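Long-range contacts in cytochrome c class I (Sideroxydans lithotrophicus, PDB 4XXL), which carries a covalently bound heme c and probably acts as an electron shuttle during lithoautotrophic growth: residues A[32-37]-A[108-113]; A[56-61]-A[112-117]; A[76-81]-A[93-98]. One frame throughout, in Å; residues are numbered along the deposited sequence.

Interaction 1: A[32-37]-A[108-113]; sequences DAAKSL and KNLVDW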
loop_
_atom_site.group_PDB
_atom_site.type_symbol
_atom_site.label_atom_id
_atom_site.label_comp_id
_atom_site.label_asym_id
_atom_site.label_seq_id
_atom_site.Cartn_x
_atom_site.Cartn_y
_atom_site.Cartn_z
ATOM N N ASP A 32 -6.487 -13.226 0.709
ATOM C CA ASP A 32 -6.880 -13.205 2.108
ATOM C C ASP A 32 -5.714 -12.744 2.992
ATOM O O ASP A 32 -5.905 -12.004 3.966
ATOM C CB ASP A 32 -7.328 -14.619 2.583
ATOM C CG ASP A 32 -8.758 -14.984 2.169
ATOM O OD1 ASP A 32 -9.404 -14.215 1.420
ATOM O OD2 ASP A 32 -9.216 -16.077 2.613
ATOM N N ALA A 33 -4.505 -13.198 2.651
ATOM C CA ALA A 33 -3.351 -12.877 3.480
ATOM C C ALA A 33 -3.013 -11.418 3.319
ATOM O O ALA A 33 -2.664 -10.776 4.272
ATOM C CB ALA A 33 -2.144 -13.718 3.129
ATOM N N ALA A 34 -3.162 -10.946 2.084
ATOM C CA ALA A 34 -2.955 -9.510 1.865
ATOM C C ALA A 34 -3.934 -8.625 2.666
ATOM O O ALA A 34 -3.533 -7.685 3.362
ATOM C CB ALA A 34 -3.035 -9.195 0.387
ATOM N N LYS A 35 -5.233 -8.910 2.572
ATOM C CA LYS A 35 -6.246 -8.144 3.284
ATOM C C LYS A 35 -6.074 -8.278 4.830
ATOM O O LYS A 35 -6.251 -7.314 5.566
ATOM C CB LYS A 35 -7.665 -8.519 2.823
ATOM C CG LYS A 35 -7.838 -8.317 1.348
ATOM C CD LYS A 35 -9.235 -8.463 0.800
ATOM C CE LYS A 35 -9.967 -7.171 1.026
ATOM N NZ LYS A 35 -11.315 -7.301 0.401
ATOM N N SER A 36 -5.706 -9.467 5.303
ATOM C CA SER A 36 -5.379 -9.666 6.700
ATOM C C SER A 36 -4.215 -8.731 7.182
ATOM O O SER A 36 -4.297 -8.049 8.204
ATOM C CB SER A 36 -5.074 -11.145 6.947
ATOM O OG SER A 36 -4.638 -11.350 8.270
ATOM N N LEU A 37 -3.121 -8.711 6.407
ATOM C CA LEU A 37 -1.994 -7.856 6.759
ATOM C C LEU A 37 -2.385 -6.356 6.754
ATOM O O LEU A 37 -1.975 -5.562 7.630
ATOM C CB LEU A 37 -0.818 -8.137 5.820
ATOM C CG LEU A 37 0.506 -7.524 6.289
ATOM C CD1 LEU A 37 0.992 -8.165 7.581
ATOM C CD2 LEU A 37 1.549 -7.651 5.223
ATOM N N LYS A 108 5.611 -8.302 0.442
ATOM C CA LYS A 108 5.611 -8.464 -1.031
ATOM C C LYS A 108 4.208 -8.859 -1.535
ATOM O O LYS A 108 3.716 -8.395 -2.541
ATOM C CB LYS A 108 6.665 -9.506 -1.487
ATOM C CG LYS A 108 6.765 -9.663 -2.991
ATOM C CD LYS A 108 7.848 -10.664 -3.406
ATOM C CE LYS A 108 7.969 -10.876 -4.900
ATOM N NZ LYS A 108 6.666 -11.256 -5.539
ATOM N N ASN A 109 3.597 -9.816 -0.849
ATOM C CA ASN A 109 2.281 -10.264 -1.256
ATOM C C ASN A 109 1.241 -9.149 -1.131
ATOM O O ASN A 109 0.378 -8.966 -2.026
ATOM C CB ASN A 109 1.864 -11.468 -0.398
ATOM C CG ASN A 109 0.516 -11.982 -0.764
ATOM O OD1 ASN A 109 0.334 -12.513 -1.840
ATOM N ND2 ASN A 109 -0.444 -11.786 0.118
ATOM N N LEU A 110 1.357 -8.332 -0.106
ATOM C CA LEU A 110 0.429 -7.204 0.023
ATOM C C LEU A 110 0.630 -6.145 -1.113
ATOM O O LEU A 110 -0.350 -5.710 -1.721
ATOM C CB LEU A 110 0.593 -6.494 1.345
ATOM C CG LEU A 110 -0.151 -5.169 1.522
ATOM C CD1 LEU A 110 -1.650 -5.274 1.319
ATOM C CD2 LEU A 110 0.093 -4.679 2.927
ATOM N N VAL A 111 1.869 -5.809 -1.437
ATOM C CA VAL A 111 2.195 -4.918 -2.543
ATOM C C VAL A 111 1.643 -5.479 -3.832
ATOM O O VAL A 111 1.050 -4.775 -4.649
ATOM C CB VAL A 111 3.721 -4.647 -2.588
ATOM C CG1 VAL A 111 4.166 -3.950 -3.907
ATOM C CG2 VAL A 111 4.070 -3.730 -1.400
ATOM N N ASP A 112 1.866 -6.767 -4.044
ATOM C CA ASP A 112 1.425 -7.394 -5.297
ATOM C C ASP A 112 -0.110 -7.324 -5.429
ATOM O O ASP A 112 -0.664 -7.067 -6.516
ATOM C CB ASP A 112 1.926 -8.825 -5.454
ATOM C CG ASP A 112 3.425 -8.925 -5.638
ATOM O OD1 ASP A 112 4.069 -7.925 -6.000
ATOM O OD2 ASP A 112 3.936 -10.026 -5.451
ATOM N N TRP A 113 -0.796 -7.487 -4.314
ATOM C CA TRP A 113 -2.266 -7.353 -4.288
ATOM C C TRP A 113 -2.656 -5.957 -4.675
ATOM O O TRP A 113 -3.455 -5.773 -5.622
ATOM C CB TRP A 113 -2.841 -7.741 -2.936
ATOM C CG TRP A 113 -4.343 -7.594 -2.882
ATOM C CD1 TRP A 113 -5.269 -8.233 -3.623
ATOM C CD2 TRP A 113 -5.073 -6.654 -2.062
ATOM N NE1 TRP A 113 -6.527 -7.745 -3.345
ATOM C CE2 TRP A 113 -6.441 -6.785 -2.391
ATOM C CE3 TRP A 113 -4.704 -5.695 -1.147
ATOM C CZ2 TRP A 113 -7.431 -6.027 -1.784
ATOM C CZ3 TRP A 113 -5.677 -4.949 -0.552
ATOM C CH2 TRP A 113 -7.035 -5.117 -0.864
#
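Ala34 presses its CB against the base of Trp113, the two CB atoms 3.6 Å apart, and the same methyl lies obliquely to the indole near CG and CD2. Next along the chain, Lys35 lays its aliphatic part over the six-membered ring. Its CG stands 4.1 Å from the centroid of that Trp113 ring, 21° off the normal, a CH-pi contact displaced toward the CZ2–CH2 rim; a bend at chi3 keeps CE within 4.0 Å of Trp113 CZ2 as well. Beyond Ala34, Leu110 sends CD1 to 3.7 Å from the carbonyl O of Ala34, while its other methyl, CD2, meets Leu37 CD2 at 4.0 Å. No hydrogen bond crosses between the segments.

The short axes approach to 8.6 Å and cross at -102°. This near-perpendicular packing of the N-terminal helix 31-40 on the C-terminal helix 104-115 is a hallmark of the class I cytochrome c fold, and Ala34, with its small side chain, faces Leu110 at the crossing, their CA atoms 4.5 Å apart.

Asn109 borders Ala33 and Ala34 on the other flank. Its ND2 comes to 3.5 Å from Ala34 N, but both are donors, and ND2 instead donates a hydrogen bond to the backbone O of Asp30, just ahead of helix 31-40. In Trp113, CG anti to the backbone N (chi1 179°) starts the indole toward Lys35, and Val29 and Val49 pack on the ring from further out. Leu110 also reaches the heme c.

Interaction 2: A[56-61]-A[112-117]; sequences PSYKKV and DWILSL. With HEC (heme c), chain B.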
loop_
_atom_site.group_PDB
_atom_site.type_symbol
_atom_site.label_atom_id
_atom_site.label_comp_id
_atom_site.label_asym_id
_atom_site.label_seq_id
_atom_site.Cartn_x
_atom_site.Cartn_y
_atom_site.Cartn_z
ATOM N N PRO A 56 -4.945 7.684 -0.902
ATOM C CA PRO A 56 -5.547 7.324 -2.229
ATOM C C PRO A 56 -6.137 5.926 -2.218
ATOM O O PRO A 56 -5.670 5.034 -1.448
ATOM C CB PRO A 56 -4.379 7.390 -3.192
ATOM C CG PRO A 56 -3.202 7.147 -2.294
ATOM C CD PRO A 56 -3.499 7.854 -1.016
ATOM N N SER A 57 -7.157 5.720 -3.028
ATOM C CA SER A 57 -7.654 4.360 -3.185
ATOM C C SER A 57 -6.570 3.467 -3.757
ATOM O O SER A 57 -5.698 3.868 -4.524
ATOM C CB SER A 57 -8.947 4.266 -3.999
ATOM O OG SER A 57 -8.646 4.460 -5.373
ATOM N N TYR A 58 -6.676 2.178 -3.459
ATOM C CA TYR A 58 -5.649 1.322 -3.988
ATOM C C TYR A 58 -5.833 1.122 -5.472
ATOM O O TYR A 58 -4.879 0.845 -6.151
ATOM C CB TYR A 58 -5.567 -0.002 -3.251
ATOM C CG TYR A 58 -5.002 0.140 -1.843
ATOM C CD1 TYR A 58 -3.996 1.052 -1.564
ATOM C CD2 TYR A 58 -5.392 -0.714 -0.816
ATOM C CE1 TYR A 58 -3.428 1.113 -0.271
ATOM C CE2 TYR A 58 -4.843 -0.648 0.449
ATOM C CZ TYR A 58 -3.856 0.250 0.725
ATOM O OH TYR A 58 -3.302 0.296 1.973
ATOM N N LYS A 59 -7.067 1.257 -5.968
ATOM C CA LYS A 59 -7.334 1.264 -7.415
ATOM C C LYS A 59 -6.558 2.371 -8.073
ATOM O O LYS A 59 -5.882 2.118 -9.090
ATOM C CB LYS A 59 -8.832 1.393 -7.683
ATOM C CG LYS A 59 -9.157 1.493 -9.191
ATOM C CD LYS A 59 -10.659 1.607 -9.471
ATOM C CE LYS A 59 -10.842 1.890 -10.965
ATOM N NZ LYS A 59 -11.976 1.096 -11.500
ATOM N N LYS A 60 -6.584 3.586 -7.497
ATOM C CA LYS A 60 -5.838 4.727 -8.058
ATOM C C LYS A 60 -4.318 4.522 -7.986
ATOM O O LYS A 60 -3.575 4.830 -8.902
ATOM C CB LYS A 60 -6.239 6.002 -7.311
ATOM C CG LYS A 60 -5.601 7.306 -7.804
ATOM C CD LYS A 60 -6.146 8.532 -7.090
ATOM C CE LYS A 60 -7.508 8.910 -7.661
ATOM N NZ LYS A 60 -7.345 9.500 -9.027
ATOM N N VAL A 61 -3.867 3.916 -6.905
ATOM C CA VAL A 61 -2.448 3.585 -6.816
ATOM C C VAL A 61 -2.081 2.607 -7.908
ATOM O O VAL A 61 -1.005 2.702 -8.543
ATOM C CB VAL A 61 -2.101 2.951 -5.450
ATOM C CG1 VAL A 61 -0.665 2.491 -5.425
ATOM C CG2 VAL A 61 -2.290 4.034 -4.359
ATOM N N ASP A 112 1.866 -6.767 -4.044
ATOM C CA ASP A 112 1.425 -7.394 -5.297
ATOM C C ASP A 112 -0.110 -7.324 -5.429
ATOM O O ASP A 112 -0.664 -7.067 -6.516
ATOM C CB ASP A 112 1.926 -8.825 -5.454
ATOM C CG ASP A 112 3.425 -8.925 -5.638
ATOM O OD1 ASP A 112 4.069 -7.925 -6.000
ATOM O OD2 ASP A 112 3.936 -10.026 -5.451
ATOM N N TRP A 113 -0.796 -7.487 -4.314
ATOM C CA TRP A 113 -2.266 -7.353 -4.288
ATOM C C TRP A 113 -2.656 -5.957 -4.675
ATOM O O TRP A 113 -3.455 -5.773 -5.622
ATOM C CB TRP A 113 -2.841 -7.741 -2.936
ATOM C CG TRP A 113 -4.343 -7.594 -2.882
ATOM C CD1 TRP A 113 -5.269 -8.233 -3.623
ATOM C CD2 TRP A 113 -5.073 -6.654 -2.062
ATOM N NE1 TRP A 113 -6.527 -7.745 -3.345
ATOM C CE2 TRP A 113 -6.441 -6.785 -2.391
ATOM C CE3 TRP A 113 -4.704 -5.695 -1.147
ATOM C CZ2 TRP A 113 -7.431 -6.027 -1.784
ATOM C CZ3 TRP A 113 -5.677 -4.949 -0.552
ATOM C CH2 TRP A 113 -7.035 -5.117 -0.864
ATOM N N ILE A 114 -2.116 -4.963 -3.991
ATOM C CA ILE A 114 -2.386 -3.579 -4.344
ATOM C C ILE A 114 -2.216 -3.269 -5.827
ATOM O O ILE A 114 -3.116 -2.648 -6.437
ATOM C CB ILE A 114 -1.558 -2.597 -3.461
ATOM C CG1 ILE A 114 -2.085 -2.645 -1.998
ATOM C CG2 ILE A 114 -1.574 -1.175 -4.023
ATOM C CD1 ILE A 114 -1.150 -1.992 -0.984
ATOM N N LEU A 115 -1.068 -3.666 -6.375
ATOM C CA LEU A 115 -0.778 -3.370 -7.778
ATOM C C LEU A 115 -1.766 -3.983 -8.756
ATOM O O LEU A 115 -1.839 -3.551 -9.906
ATOM C CB LEU A 115 0.663 -3.719 -8.137
ATOM C CG LEU A 115 1.722 -2.900 -7.469
ATOM C CD1 LEU A 115 3.128 -3.473 -7.582
ATOM C CD2 LEU A 115 1.712 -1.474 -7.997
ATOM N N SER A 116 -2.405 -5.077 -8.349
ATOM C CA SER A 116 -3.387 -5.708 -9.202
ATOM C C SER A 116 -4.746 -5.062 -9.287
ATOM O O SER A 116 -5.551 -5.467 -10.119
ATOM C CB SER A 116 -3.609 -7.142 -8.642
ATOM O OG SER A 116 -4.453 -7.206 -7.506
ATOM N N LEU A 117 -5.026 -4.058 -8.454
ATOM C CA LEU A 117 -6.411 -3.581 -8.261
ATOM C C LEU A 117 -6.903 -2.558 -9.321
ATOM O O LEU A 117 -8.034 -2.106 -9.230
ATOM C CB LEU A 117 -6.520 -2.994 -6.877
ATOM C CG LEU A 117 -6.486 -4.010 -5.739
ATOM C CD1 LEU A 117 -6.368 -3.327 -4.409
ATOM C CD2 LEU A 117 -7.669 -4.961 -5.760
HETATM FE FE HEC B . -0.801 4.781 2.907
HETATM C CHA HEC B . 0.077 6.661 0.116
HETATM C CHB HEC B . -0.087 1.870 1.193
HETATM C CHC HEC B . -1.181 2.975 5.826
HETATM C CHD HEC B . -2.097 7.513 4.394
HETATM N NA HEC B . -0.079 4.380 1.018
HETATM C C1A HEC B . 0.127 5.276 0.031
HETATM C C2A HEC B . 0.451 4.543 -1.139
HETATM C C3A HEC B . 0.375 3.209 -0.816
HETATM C C4A HEC B . 0.029 3.108 0.560
HETATM C CMA HEC B . 0.570 2.023 -1.709
HETATM C CAA HEC B . 0.791 5.201 -2.475
HETATM C CBA HEC B . 2.271 5.506 -2.517
HETATM C CGA HEC B . 2.753 6.045 -3.853
HETATM O O1A HEC B . 1.936 6.492 -4.671
HETATM O O2A HEC B . 3.985 5.904 -4.158
HETATM N NB HEC B . -0.679 2.827 3.421
HETATM C C1B HEC B . -0.369 1.792 2.567
HETATM C C2B HEC B . -0.361 0.567 3.300
HETATM C C3B HEC B . -0.640 0.822 4.588
HETATM C C4B HEC B . -0.828 2.264 4.691
HETATM C CMB HEC B . -0.044 -0.775 2.702
HETATM C CAB HEC B . -0.640 -0.068 5.769
HETATM C CBB HEC B . 0.650 -0.607 5.976
HETATM N NC HEC B . -1.563 5.200 4.792
HETATM C C1C HEC B . -1.563 4.285 5.795
HETATM C C2C HEC B . -2.221 4.940 6.856
HETATM C C3C HEC B . -2.596 6.218 6.488
HETATM C C4C HEC B . -2.102 6.354 5.157
HETATM C CMC HEC B . -2.528 4.249 8.133
HETATM C CAC HEC B . -3.366 7.234 7.319
HETATM C CBC HEC B . -2.887 7.575 8.591
HETATM N ND HEC B . -0.906 6.655 2.393
HETATM C C1D HEC B . -1.512 7.663 3.113
HETATM C C2D HEC B . -1.406 8.969 2.415
HETATM C C3D HEC B . -0.809 8.702 1.262
HETATM C C4D HEC B . -0.527 7.255 1.215
HETATM C CMD HEC B . -1.916 10.264 2.919
HETATM C CAD HEC B . -0.505 9.693 0.125
HETATM C CBD HEC B . 0.857 10.301 0.292
HETATM C CGD HEC B . 1.267 11.318 -0.778
HETATM O O1D HEC B . 0.741 11.353 -1.933
HETATM O O2D HEC B . 2.220 12.094 -0.500
#
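Tyr58 meets Leu117 and Ile114 along its length. At its root, CB lies 3.6 Å from Leu117 CD1, a methyl that also sits over a face of the Trp113 indole, toward the rim. With chi1 at -71°, CG turns anti to the carbonyl carbon, and the ring lies under Ile114: CG1 stands 4.0 Å from the centroid of the Tyr58 ring, 8° off the normal, a centred CH-pi contact. On one flank, Tyr58 CD2 comes to 4.3 Å from Trp113 CZ3. On the other, CE1 is 3.7 Å from heme CHB, while CZ touches Ile114 CD1. The tip, OH, ends 3.2 Å from heme C2B. An alanine here would keep CB beside Leu117 but would probably open a gap between Ile114 and the heme edge and leave the axial ligand His47 without its stacked ring.

Val61, one turn on, fits CG1 against Ile114 CG2 at 4.0 Å and also lines the heme. Ser57 caps the helix N terminus, its OG accepting from Lys60 N. Helix 58-65 packs against both heme c and the end of helix 104-115, the Tyr58 ring inserted between them, with Leu75 of helix 71-81 touching both Val61 and Ile114 and helix 43-46 bordering Tyr58.

Interaction 3: A[76-81]-A[93-98]; sequences IHHVTS and EEHKNI. With HEC (heme c), chain B.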
loop_
_atom_site.group_PDB
_atom_site.type_symbol
_atom_site.label_atom_id
_atom_site.label_comp_id
_atom_site.label_asym_id
_atom_site.label_seq_id
_atom_site.Cartn_x
_atom_site.Cartn_y
_atom_site.Cartn_z
ATOM N N ILE A 76 7.268 -1.551 -2.109
ATOM C CA ILE A 76 7.916 -2.200 -0.923
ATOM C C ILE A 76 8.743 -1.147 -0.165
ATOM O O ILE A 76 8.663 -1.077 1.082
ATOM C CB ILE A 76 8.783 -3.425 -1.287
ATOM C CG1 ILE A 76 7.858 -4.529 -1.759
ATOM C CG2 ILE A 76 9.650 -3.828 -0.090
ATOM C CD1 ILE A 76 8.558 -5.759 -2.351
ATOM N N HIS A 77 9.495 -0.316 -0.929
ATOM C CA HIS A 77 10.209 0.798 -0.352
ATOM C C HIS A 77 9.291 1.775 0.355
ATOM O O HIS A 77 9.520 2.146 1.500
ATOM C CB HIS A 77 11.054 1.511 -1.408
ATOM C CG HIS A 77 11.700 2.734 -0.893
ATOM N ND1 HIS A 77 12.875 2.714 -0.175
ATOM C CD2 HIS A 77 11.312 4.026 -0.946
ATOM C CE1 HIS A 77 13.197 3.949 0.169
ATOM N NE2 HIS A 77 12.263 4.765 -0.284
ATOM N N HIS A 78 8.215 2.136 -0.294
ATOM C CA HIS A 78 7.313 3.121 0.278
ATOM C C HIS A 78 6.743 2.680 1.629
ATOM O O HIS A 78 6.584 3.502 2.517
ATOM C CB HIS A 78 6.127 3.344 -0.662
ATOM C CG HIS A 78 5.072 4.224 -0.079
ATOM N ND1 HIS A 78 3.924 3.756 0.510
ATOM C CD2 HIS A 78 5.040 5.572 0.048
ATOM C CE1 HIS A 78 3.234 4.776 0.965
ATOM N NE2 HIS A 78 3.860 5.883 0.651
ATOM N N VAL A 79 6.396 1.404 1.768
ATOM C CA VAL A 79 5.796 0.930 3.026
ATOM C C VAL A 79 6.755 0.551 4.155
ATOM O O VAL A 79 6.320 0.218 5.285
ATOM C CB VAL A 79 4.831 -0.189 2.696
ATOM C CG1 VAL A 79 5.510 -1.525 2.438
ATOM C CG2 VAL A 79 3.692 -0.270 3.711
ATOM N N THR A 80 8.039 0.558 3.827
ATOM C CA THR A 80 9.099 0.178 4.774
ATOM C C THR A 80 10.078 1.302 5.066
ATOM O O THR A 80 11.129 1.038 5.657
ATOM C CB THR A 80 9.867 -1.095 4.283
ATOM O OG1 THR A 80 10.515 -0.796 3.061
ATOM C CG2 THR A 80 8.969 -2.346 4.171
ATOM N N SER A 81 9.821 2.539 4.625
ATOM C CA SER A 81 10.752 3.681 4.856
ATOM C C SER A 81 10.263 4.836 5.732
ATOM O O SER A 81 11.084 5.578 6.252
ATOM C CB SER A 81 11.198 4.302 3.542
ATOM O OG SER A 81 10.091 4.675 2.763
ATOM N N GLU A 93 2.791 13.830 7.332
ATOM C CA GLU A 93 3.192 12.863 8.398
ATOM C C GLU A 93 4.182 11.912 7.741
ATOM O O GLU A 93 4.205 11.773 6.546
ATOM C CB GLU A 93 2.026 12.006 8.890
ATOM C CG GLU A 93 0.857 12.819 9.435
ATOM C CD GLU A 93 -0.297 11.973 9.969
ATOM O OE1 GLU A 93 -0.186 10.719 10.091
ATOM O OE2 GLU A 93 -1.373 12.596 10.266
ATOM N N GLU A 94 4.987 11.230 8.554
ATOM C CA GLU A 94 5.835 10.145 8.017
ATOM C C GLU A 94 4.848 8.982 7.775
ATOM O O GLU A 94 4.002 8.693 8.660
ATOM C CB GLU A 94 6.923 9.735 9.028
ATOM C CG GLU A 94 7.983 10.758 9.391
ATOM C CD GLU A 94 8.540 10.633 10.853
ATOM O OE1 GLU A 94 8.359 11.631 11.636
ATOM O OE2 GLU A 94 9.126 9.554 11.243
ATOM N N HIS A 95 4.900 8.321 6.600
ATOM C CA HIS A 95 3.947 7.229 6.285
ATOM C C HIS A 95 4.150 6.048 7.229
ATOM O O HIS A 95 5.306 5.802 7.653
ATOM C CB HIS A 95 4.037 6.815 4.825
ATOM C CG HIS A 95 2.913 5.901 4.342
ATOM N ND1 HIS A 95 2.931 4.552 4.569
ATOM C CD2 HIS A 95 1.672 6.161 3.856
ATOM C CE1 HIS A 95 1.812 4.003 4.132
ATOM N NE2 HIS A 95 1.032 4.941 3.603
ATOM N N LYS A 96 3.067 5.338 7.538
ATOM C CA LYS A 96 3.076 4.040 8.264
ATOM C C LYS A 96 4.239 3.182 7.724
ATOM O O LYS A 96 4.412 3.059 6.502
ATOM C CB LYS A 96 1.754 3.325 8.069
ATOM C CG LYS A 96 1.695 1.952 8.728
ATOM C CD LYS A 96 1.692 2.098 10.201
ATOM C CE LYS A 96 1.440 0.752 10.876
ATOM N NZ LYS A 96 1.518 0.916 12.337
ATOM N N ASN A 97 5.081 2.698 8.621
ATOM C CA ASN A 97 6.259 1.926 8.244
ATOM C C ASN A 97 6.104 0.542 8.843
ATOM O O ASN A 97 6.148 0.425 10.080
ATOM C CB ASN A 97 7.500 2.630 8.770
ATOM C CG ASN A 97 8.744 1.945 8.409
ATOM O OD1 ASN A 97 8.749 0.795 7.970
ATOM N ND2 ASN A 97 9.820 2.619 8.608
ATOM N N ILE A 98 5.971 -0.470 8.011
ATOM C CA ILE A 98 5.832 -1.818 8.517
ATOM C C ILE A 98 7.153 -2.631 8.464
ATOM O O ILE A 98 7.137 -3.893 8.649
ATOM C CB ILE A 98 4.651 -2.581 7.881
ATOM C CG1 ILE A 98 4.832 -2.685 6.388
ATOM C CG2 ILE A 98 3.331 -1.895 8.301
ATOM C CD1 ILE A 98 3.745 -3.521 5.722
HETATM FE FE HEC B . -0.801 4.781 2.907
HETATM C CHA HEC B . 0.077 6.661 0.116
HETATM C CHB HEC B . -0.087 1.870 1.193
HETATM C CHC HEC B . -1.181 2.975 5.826
HETATM C CHD HEC B . -2.097 7.513 4.394
HETATM N NA HEC B . -0.079 4.380 1.018
HETATM C C1A HEC B . 0.127 5.276 0.031
HETATM C C2A HEC B . 0.451 4.543 -1.139
HETATM C C3A HEC B . 0.375 3.209 -0.816
HETATM C C4A HEC B . 0.029 3.108 0.560
HETATM C CMA HEC B . 0.570 2.023 -1.709
HETATM C CAA HEC B . 0.791 5.201 -2.475
HETATM C CBA HEC B . 2.271 5.506 -2.517
HETATM C CGA HEC B . 2.753 6.045 -3.853
HETATM O O1A HEC B . 1.936 6.492 -4.671
HETATM O O2A HEC B . 3.985 5.904 -4.158
HETATM N NB HEC B . -0.679 2.827 3.421
HETATM C C1B HEC B . -0.369 1.792 2.567
HETATM C C2B HEC B . -0.361 0.567 3.300
HETATM C C3B HEC B . -0.640 0.822 4.588
HETATM C C4B HEC B . -0.828 2.264 4.691
HETATM C CMB HEC B . -0.044 -0.775 2.702
HETATM C CAB HEC B . -0.640 -0.068 5.769
HETATM C CBB HEC B . 0.650 -0.607 5.976
HETATM N NC HEC B . -1.563 5.200 4.792
HETATM C C1C HEC B . -1.563 4.285 5.795
HETATM C C2C HEC B . -2.221 4.940 6.856
HETATM C C3C HEC B . -2.596 6.218 6.488
HETATM C C4C HEC B . -2.102 6.354 5.157
HETATM C CMC HEC B . -2.528 4.249 8.133
HETATM C CAC HEC B . -3.366 7.234 7.319
HETATM C CBC HEC B . -2.887 7.575 8.591
HETATM N ND HEC B . -0.906 6.655 2.393
HETATM C C1D HEC B . -1.512 7.663 3.113
HETATM C C2D HEC B . -1.406 8.969 2.415
HETATM C C3D HEC B . -0.809 8.702 1.262
HETATM C C4D HEC B . -0.527 7.255 1.215
HETATM C CMD HEC B . -1.916 10.264 2.919
HETATM C CAD HEC B . -0.505 9.693 0.125
HETATM C CBD HEC B . 0.857 10.301 0.292
HETATM C CGD HEC B . 1.267 11.318 -0.778
HETATM O O1D HEC B . 0.741 11.353 -1.933
HETATM O O2D HEC B . 2.220 12.094 -0.500
HETATM O O HOH W 1 6.738 3.651 5.132
HETATM O O HOH W 2 12.717 2.606 7.671
#
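His78 turns the edge of its imidazole onto the face of His95, CE1 of His78 sitting over the ring centre and 3.4 Å from His95 NE2. The planes meet at 53°, an edge-to-face pair, and this is the tight end of the contact. His78 CE1 also comes to 3.3 Å from heme C1A, while the propionate carbon CBA lies over the centre of one face of the His78 ring. His95 NE2 binds the heme iron at 2.0 Å. At the far corner of that imidazole, ND1 donates to Lys96 O at 2.9 Å, in the carbonyl plane and on a lone pair, which would help fix the rotation of the ligand about its bond to the iron.

Next to it, Ile98 N gives a nearly straight bond (166°) to Val79 O, 2.8 Å away, and Val79 CG2 packs against Ile98 CG1 at 3.8 Å. Both Val79 CG2 and Ile98 CG2 touch heme CBB. Between the two segments a water donates to both His78 O and Lys96 O, joining the helix end to the ligand-bearing loop.

The side at Asn97 is looser and wetter. Asn97 OD1 lies near Thr80 O without bonding to it, two acceptors, and accepts a hydrogen bond from Asn99 N. A second water links Thr80 O with Asn97 ND2. With His47 as the other ligand, His95 completes a bis-histidine iron site, on the side where class I cytochromes c commonly carry methionine.

From the N terminus, helix 31-40 opens the longest loop, closed by interaction 1 when the chain returns as helix 104-115. Residues 56-61 begin a second loop within the first, and interaction 2 closes it on the same stretch at the end of that final helix, the two contacts sharing Asp112 and Trp113. Interaction 3 is a short closure nested in both, tying the end of helix 71-81 to the residues after strand 92-94. It lies across the chain's centre from interaction 2, and both touch the heme. Interactions 1 and 3 meet directly where Val111 CG2 packs on Ile76 CG1 at 3.9 Å.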